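Local coordinates for protein leucine aminopeptidase A1, chloroplastic (PDB 5D8N) that removes N-terminal amino acids from peptides as a magnesium-binding homohexameric M17 aminopeptidase, has chaperone activity, and regulates wound signalling in tomato, at residues A[284-290]-A[343-347]. The protein carries 1 engineered substitution. Where two conformers were deposited one is given. Residues are numbered along the deposited sequence.
Sequences FKTPTKE and RPSRV
Two loops meet here, and one direct hydrogen bond, one water and one phenyl ring hold them together. Residues 284-290 run out of a strand end in extended form, turn at P287 (phi/psi -67/-9) and come back through E290. In 343-347, R343, the first residue beyond helix 327-342, breaks from helical geometry with positive phi (54/57), P344 and S345 are extended, and R346 again takes positive phi (71/6) before V347 opens the next strand. CA atoms pair K285 with V347 (6.5 Å), T286 with S345 (6.0 Å) and E290 with R346 (6.5 Å).

The direct bond runs from R346 N to E290 OE2, 2.9 Å. E290, chi1 p and chi2 m, curls its carboxylate back so that OE1 accepts from T288 OG1 at 2.6 Å; OE2 also forms a salt bridge with K292, which hydrogen-bonds T286 OG1. Water 1 bridges the backbones: it accepts from T286 N (3.1 Å) and donates to P344 O (2.7 Å) and V347 O (2.8 Å).

Apolar packing centres on F284, chi1 t: its CZ lies 3.6 Å from P344 CD and its CE2 4.1 Å from V347 CG2. The P344 carbonyl makes van der Waals contacts instead, its O 3.2 Å from F284 CE2 at the ring edge and 3.7 Å from T286 CG2.

R343 turns to a salt bridge with D245. Away from the metal-binding and catalytic sites, 343-347 is the helix-to-strand turn of the beta-alpha-beta crossover 293-305/327-342/347-358, packed against the loop linking strand 278-284, antiparallel neighbour of 347-358, to 293-305; helix 519-527 packs on P344 and V347.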
loop_
_atom_site.group_PDB
_atom_site.type_symbol
_atom_site.label_atom_id
_atom_site.label_comp_id
_atom_site.label_asym_id
_atom_site.label_seq_id
_atom_site.Cartn_x
_atom_site.Cartn_y
_atom_site.Cartn_z
ATOM N N PHE A 284 -9.329 -7.525 -47.315
ATOM C CA PHE A 284 -10.603 -7.667 -47.988
ATOM C C PHE A 284 -10.639 -6.759 -49.202
ATOM O O PHE A 284 -10.348 -5.565 -49.080
ATOM C CB PHE A 284 -11.791 -7.326 -47.077
ATOM C CG PHE A 284 -13.075 -7.146 -47.829
ATOM C CD1 PHE A 284 -13.858 -8.226 -48.128
ATOM C CD2 PHE A 284 -13.422 -5.903 -48.353
ATOM C CE1 PHE A 284 -14.974 -8.075 -48.919
ATOM C CE2 PHE A 284 -14.526 -5.748 -49.172
ATOM C CZ PHE A 284 -15.303 -6.848 -49.456
ATOM N N LYS A 285 -11.209 -7.290 -50.285
ATOM C CA LYS A 285 -11.396 -6.558 -51.541
ATOM C C LYS A 285 -12.305 -7.394 -52.452
ATOM O O LYS A 285 -11.977 -8.560 -52.665
ATOM C CB LYS A 285 -9.986 -6.512 -52.160
ATOM C CG LYS A 285 -9.744 -5.737 -53.431
ATOM C CD LYS A 285 -8.256 -5.471 -53.638
ATOM C CE LYS A 285 -7.350 -6.704 -53.688
ATOM N NZ LYS A 285 -6.471 -6.882 -52.486
ATOM N N THR A 286 -13.385 -6.854 -53.022
ATOM C CA THR A 286 -14.068 -7.562 -54.128
ATOM C C THR A 286 -13.219 -7.499 -55.413
ATOM O O THR A 286 -12.429 -6.570 -55.586
ATOM C CB THR A 286 -15.461 -7.008 -54.462
ATOM O OG1 THR A 286 -15.351 -5.605 -54.713
ATOM C CG2 THR A 286 -16.435 -7.247 -53.328
ATOM N N PRO A 287 -13.265 -8.554 -56.247
ATOM C CA PRO A 287 -12.367 -8.641 -57.412
ATOM C C PRO A 287 -12.622 -7.580 -58.503
ATOM O O PRO A 287 -11.794 -7.363 -59.382
ATOM C CB PRO A 287 -12.666 -10.023 -57.997
ATOM C CG PRO A 287 -13.371 -10.773 -56.928
ATOM C CD PRO A 287 -14.069 -9.773 -56.047
ATOM N N THR A 288 -13.716 -6.836 -58.378
ATOM C CA THR A 288 -14.082 -5.851 -59.372
ATOM C C THR A 288 -13.111 -4.675 -59.360
ATOM O O THR A 288 -12.349 -4.520 -58.410
ATOM C CB THR A 288 -15.525 -5.365 -59.162
ATOM O OG1 THR A 288 -15.686 -4.831 -57.846
ATOM C CG2 THR A 288 -16.522 -6.509 -59.348
ATOM N N LYS A 289 -13.129 -3.866 -60.416
ATOM C CA LYS A 289 -12.026 -2.949 -60.694
ATOM C C LYS A 289 -12.408 -1.463 -60.622
ATOM O O LYS A 289 -11.589 -0.610 -60.929
ATOM C CB LYS A 289 -11.385 -3.277 -62.049
ATOM C CG LYS A 289 -10.492 -4.511 -62.048
ATOM C CD LYS A 289 -10.034 -4.857 -63.459
ATOM C CE LYS A 289 -9.201 -3.746 -64.079
ATOM N NZ LYS A 289 -8.592 -4.116 -65.388
ATOM N N GLU A 290 -13.551 -1.137 -60.034
ATOM C CA GLU A 290 -13.815 0.241 -59.649
ATOM C C GLU A 290 -12.784 0.757 -58.623
ATOM O O GLU A 290 -12.002 -0.025 -58.066
ATOM C CB GLU A 290 -15.242 0.373 -59.115
ATOM C CG GLU A 290 -15.465 -0.015 -57.650
ATOM C CD GLU A 290 -15.324 -1.503 -57.341
ATOM O OE1 GLU A 290 -15.183 -2.334 -58.260
ATOM O OE2 GLU A 290 -15.352 -1.871 -56.147
ATOM N N ARG A 343 -19.556 -8.153 -48.171
ATOM C CA ARG A 343 -18.909 -7.927 -49.485
ATOM C C ARG A 343 -19.115 -6.539 -50.040
ATOM O O ARG A 343 -19.468 -6.395 -51.192
ATOM C CB ARG A 343 -19.426 -8.881 -50.562
ATOM C CG ARG A 343 -19.138 -10.334 -50.295
ATOM C CD ARG A 343 -19.861 -11.177 -51.336
ATOM N NE ARG A 343 -19.173 -11.146 -52.633
ATOM C CZ ARG A 343 -18.268 -12.038 -53.034
ATOM N NH1 ARG A 343 -17.858 -13.009 -52.220
ATOM N NH2 ARG A 343 -17.637 -11.855 -54.193
ATOM N N PRO A 344 -18.723 -5.506 -49.298
ATOM C CA PRO A 344 -18.852 -4.180 -49.892
ATOM C C PRO A 344 -17.883 -3.945 -51.044
ATOM O O PRO A 344 -16.727 -4.357 -51.004
ATOM C CB PRO A 344 -18.531 -3.248 -48.731
ATOM C CG PRO A 344 -17.679 -4.072 -47.819
ATOM C CD PRO A 344 -18.213 -5.470 -47.921
ATOM N N SER A 345 -18.334 -3.204 -52.047
ATOM C CA SER A 345 -17.464 -2.751 -53.123
ATOM C C SER A 345 -16.917 -1.390 -52.714
ATOM O O SER A 345 -17.311 -0.824 -51.687
ATOM C CB SER A 345 -18.244 -2.657 -54.445
ATOM O OG SER A 345 -19.299 -1.713 -54.311
ATOM N N ARG A 346 -16.003 -0.867 -53.518
ATOM C CA ARG A 346 -15.475 0.486 -53.325
ATOM C C ARG A 346 -14.554 0.617 -52.107
ATOM O O ARG A 346 -14.089 1.718 -51.821
ATOM C CB ARG A 346 -16.597 1.537 -53.277
ATOM C CG ARG A 346 -17.461 1.605 -54.532
ATOM C CD ARG A 346 -18.782 2.342 -54.286
ATOM N NE ARG A 346 -18.661 3.499 -53.395
ATOM C CZ ARG A 346 -19.343 3.669 -52.262
ATOM N NH1 ARG A 346 -20.235 2.772 -51.856
ATOM N NH2 ARG A 346 -19.121 4.745 -51.520
ATOM N N VAL A 347 -14.221 -0.487 -51.440
ATOM C CA VAL A 347 -13.281 -0.450 -50.308
ATOM C C VAL A 347 -12.286 -1.605 -50.375
ATOM O O VAL A 347 -12.591 -2.744 -50.755
ATOM C CB VAL A 347 -13.950 -0.479 -48.910
ATOM C CG1 VAL A 347 -14.739 0.792 -48.627
ATOM C CG2 VAL A 347 -14.867 -1.686 -48.769
HETATM O O HOH W 1 -14.401 -4.001 -52.411
#